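Local atomic coordinates of C.Elegans p53 tumor suppressor-like transcription factor (Caenorhabditis elegans, PDB entry 1T4W), a protein that activates transcription by binding the same DNA consensus sequence as p53, and promotes apoptosis in response to DNA damage and other stress, here represented by its zinc-containing DNA-binding domain. Residues Leu58-Val63 with Phe101-Ser106. Residues are numbered along the deposited sequence; the frame is centred on the assembly and turned at random.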
loop_
_atom_site.group_PDB
_atom_site.type_symbol
_atom_site.label_atom_id
_atom_site.label_comp_id
_atom_site.label_asym_id
_atom_site.label_seq_id
_atom_site.Cartn_x
_atom_site.Cartn_y
_atom_site.Cartn_z
ATOM N N LEU A 58 -12.502 -4.462 1.917
ATOM C CA LEU A 58 -11.080 -4.463 1.616
ATOM C C LEU A 58 -10.340 -3.623 2.661
ATOM O O LEU A 58 -10.663 -2.457 2.870
ATOM C CB LEU A 58 -10.819 -3.879 0.230
ATOM C CG LEU A 58 -9.351 -3.992 -0.232
ATOM C CD1 LEU A 58 -9.058 -5.410 -0.740
ATOM C CD2 LEU A 58 -9.103 -2.996 -1.337
ATOM N N ARG A 59 -9.363 -4.224 3.323
ATOM C CA ARG A 59 -8.582 -3.503 4.317
ATOM C C ARG A 59 -7.263 -3.079 3.677
ATOM O O ARG A 59 -6.646 -3.846 2.930
ATOM C CB ARG A 59 -8.324 -4.380 5.553
ATOM C CG ARG A 59 -9.512 -4.467 6.510
ATOM C CD ARG A 59 -9.217 -5.387 7.729
ATOM N NE ARG A 59 -9.040 -6.798 7.356
ATOM C CZ ARG A 59 -7.883 -7.459 7.408
ATOM N NH1 ARG A 59 -6.775 -6.844 7.805
ATOM N NH2 ARG A 59 -7.835 -8.753 7.109
ATOM N N ILE A 60 -6.839 -1.857 3.974
ATOM C CA ILE A 60 -5.603 -1.300 3.428
ATOM C C ILE A 60 -4.693 -0.886 4.593
ATOM O O ILE A 60 -5.097 -0.112 5.452
ATOM C CB ILE A 60 -5.891 -0.051 2.574
ATOM C CG1 ILE A 60 -6.883 -0.399 1.459
ATOM C CG2 ILE A 60 -4.576 0.488 1.985
ATOM C CD1 ILE A 60 -7.607 0.813 0.897
ATOM N N ARG A 61 -3.475 -1.411 4.602
ATOM C CA ARG A 61 -2.503 -1.118 5.647
ATOM C C ARG A 61 -1.175 -0.671 5.054
ATOM O O ARG A 61 -0.856 -0.959 3.896
ATOM C CB ARG A 61 -2.237 -2.363 6.503
ATOM C CG ARG A 61 -3.410 -2.842 7.389
ATOM C CD ARG A 61 -2.851 -3.831 8.454
ATOM N NE ARG A 61 -1.994 -3.125 9.401
ATOM C CZ ARG A 61 -1.129 -3.698 10.228
ATOM N NH1 ARG A 61 -0.410 -2.939 11.047
ATOM N NH2 ARG A 61 -0.967 -5.021 10.230
ATOM N N PHE A 62 -0.398 0.033 5.864
ATOM C CA PHE A 62 0.907 0.476 5.433
ATOM C C PHE A 62 1.820 0.173 6.618
ATOM O O PHE A 62 1.802 0.856 7.658
ATOM C CB PHE A 62 0.888 1.959 5.052
ATOM C CG PHE A 62 2.159 2.419 4.378
ATOM C CD1 PHE A 62 2.601 1.794 3.203
ATOM C CD2 PHE A 62 2.915 3.469 4.917
ATOM C CE1 PHE A 62 3.774 2.198 2.564
ATOM C CE2 PHE A 62 4.099 3.895 4.293
ATOM C CZ PHE A 62 4.534 3.260 3.110
ATOM N N VAL A 63 2.609 -0.881 6.439
ATOM C CA VAL A 63 3.485 -1.399 7.483
ATOM C C VAL A 63 4.967 -1.460 7.123
ATOM O O VAL A 63 5.362 -1.239 5.969
ATOM C CB VAL A 63 3.038 -2.838 7.866
ATOM C CG1 VAL A 63 1.525 -2.862 8.074
ATOM C CG2 VAL A 63 3.439 -3.850 6.766
ATOM N N PHE A 101 -0.726 7.590 6.111
ATOM C CA PHE A 101 -1.321 7.678 4.780
ATOM C C PHE A 101 -2.825 7.899 4.788
ATOM O O PHE A 101 -3.492 7.644 5.783
ATOM C CB PHE A 101 -1.020 6.393 3.996
ATOM C CG PHE A 101 -1.739 5.174 4.522
ATOM C CD1 PHE A 101 -1.412 4.638 5.756
ATOM C CD2 PHE A 101 -2.764 4.578 3.784
ATOM C CE1 PHE A 101 -2.093 3.519 6.267
ATOM C CE2 PHE A 101 -3.450 3.461 4.272
ATOM C CZ PHE A 101 -3.112 2.927 5.518
ATOM N N TYR A 102 -3.353 8.350 3.656
ATOM C CA TYR A 102 -4.786 8.589 3.505
ATOM C C TYR A 102 -5.283 8.069 2.152
ATOM O O TYR A 102 -4.498 7.824 1.227
ATOM C CB TYR A 102 -5.100 10.086 3.628
ATOM C CG TYR A 102 -4.592 10.700 4.917
ATOM C CD1 TYR A 102 -3.282 11.187 5.020
ATOM C CD2 TYR A 102 -5.401 10.731 6.059
ATOM C CE1 TYR A 102 -2.791 11.686 6.233
ATOM C CE2 TYR A 102 -4.922 11.218 7.263
ATOM C CZ TYR A 102 -3.615 11.689 7.347
ATOM O OH TYR A 102 -3.145 12.108 8.563
ATOM N N ILE A 103 -6.596 7.908 2.054
ATOM C CA ILE A 103 -7.245 7.406 0.855
ATOM C C ILE A 103 -8.130 8.515 0.284
ATOM O O ILE A 103 -8.967 9.081 0.991
ATOM C CB ILE A 103 -8.107 6.158 1.217
ATOM C CG1 ILE A 103 -7.217 5.103 1.889
ATOM C CG2 ILE A 103 -8.805 5.595 -0.027
ATOM C CD1 ILE A 103 -6.060 4.608 1.030
ATOM N N ARG A 104 -7.943 8.827 -0.994
ATOM C CA ARG A 104 -8.720 9.877 -1.645
ATOM C C ARG A 104 -9.277 9.373 -2.976
ATOM O O ARG A 104 -8.768 8.401 -3.563
ATOM C CB ARG A 104 -7.842 11.114 -1.894
ATOM C CG ARG A 104 -7.189 11.704 -0.635
ATOM C CD ARG A 104 -8.214 12.344 0.301
ATOM N NE ARG A 104 -8.862 13.511 -0.302
ATOM C CZ ARG A 104 -8.350 14.740 -0.312
ATOM N NH1 ARG A 104 -7.173 14.981 0.250
ATOM N NH2 ARG A 104 -9.015 15.732 -0.886
ATOM N N ASN A 105 -10.307 10.060 -3.454
ATOM C CA ASN A 105 -10.961 9.711 -4.708
ATOM C C ASN A 105 -11.270 8.228 -4.738
ATOM O O ASN A 105 -11.054 7.558 -5.743
ATOM C CB ASN A 105 -10.070 10.090 -5.897
ATOM C CG ASN A 105 -9.778 11.573 -5.931
ATOM O OD1 ASN A 105 -10.698 12.391 -5.915
ATOM N ND2 ASN A 105 -8.500 11.934 -5.960
ATOM N N SER A 106 -11.792 7.721 -3.627
ATOM C CA SER A 106 -12.128 6.313 -3.542
ATOM C C SER A 106 -13.490 6.104 -4.141
ATOM O O SER A 106 -14.464 6.792 -3.761
ATOM C CB SER A 106 -12.167 5.855 -2.073
ATOM O OG SER A 106 -12.539 4.487 -1.997
#
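Ile60 reaches across to two residues of 101-106 with two different branches. Its CD1 meets Ile103 CD1 tip to tip at 4.1 Å, while CG2, set anti to the backbone N, lies 3.9 Å from Phe101 CE2. The carbonyl O of Ile60 lies at the edge of the same ring, in its plane, 3.6 Å from Phe101 CZ, with the C=O bond running across the line to that atom. At Arg61 only the backbone takes part; its side chain starts out the other way, and the guanidinium lies against Val63 CG1 and pairs with Asp81. Phe62 comes next, with CB over one face of the Phe101 ring, 3.9 Å from its centroid, a CH-pi contact. The Phe101 ring thus offers a face to Phe62 CB and an edge to Ile60 O, and Phe120 meets it edge-to-face. With CG anti to the backbone N (chi1 -170°), the Phe62 ring turns off and meets Phe137 instead. An alanine in place of Phe101 would probably open a gap between the strands, leaving Phe62 CB and Ile60 CG2 without the ring they pack on.

Strands 57-65 and 101-104 belong to different sheets, and their axes come no closer than 8.9 Å, so this is face-to-face packing inside the p53-like beta sandwich. No hydrogen bond crosses it. The two sheets are joined here by apolar side chains and one aromatic ring, whose polarised edge hydrogens probably make it a tolerable neighbour for the Ile60 carbonyl oxygen.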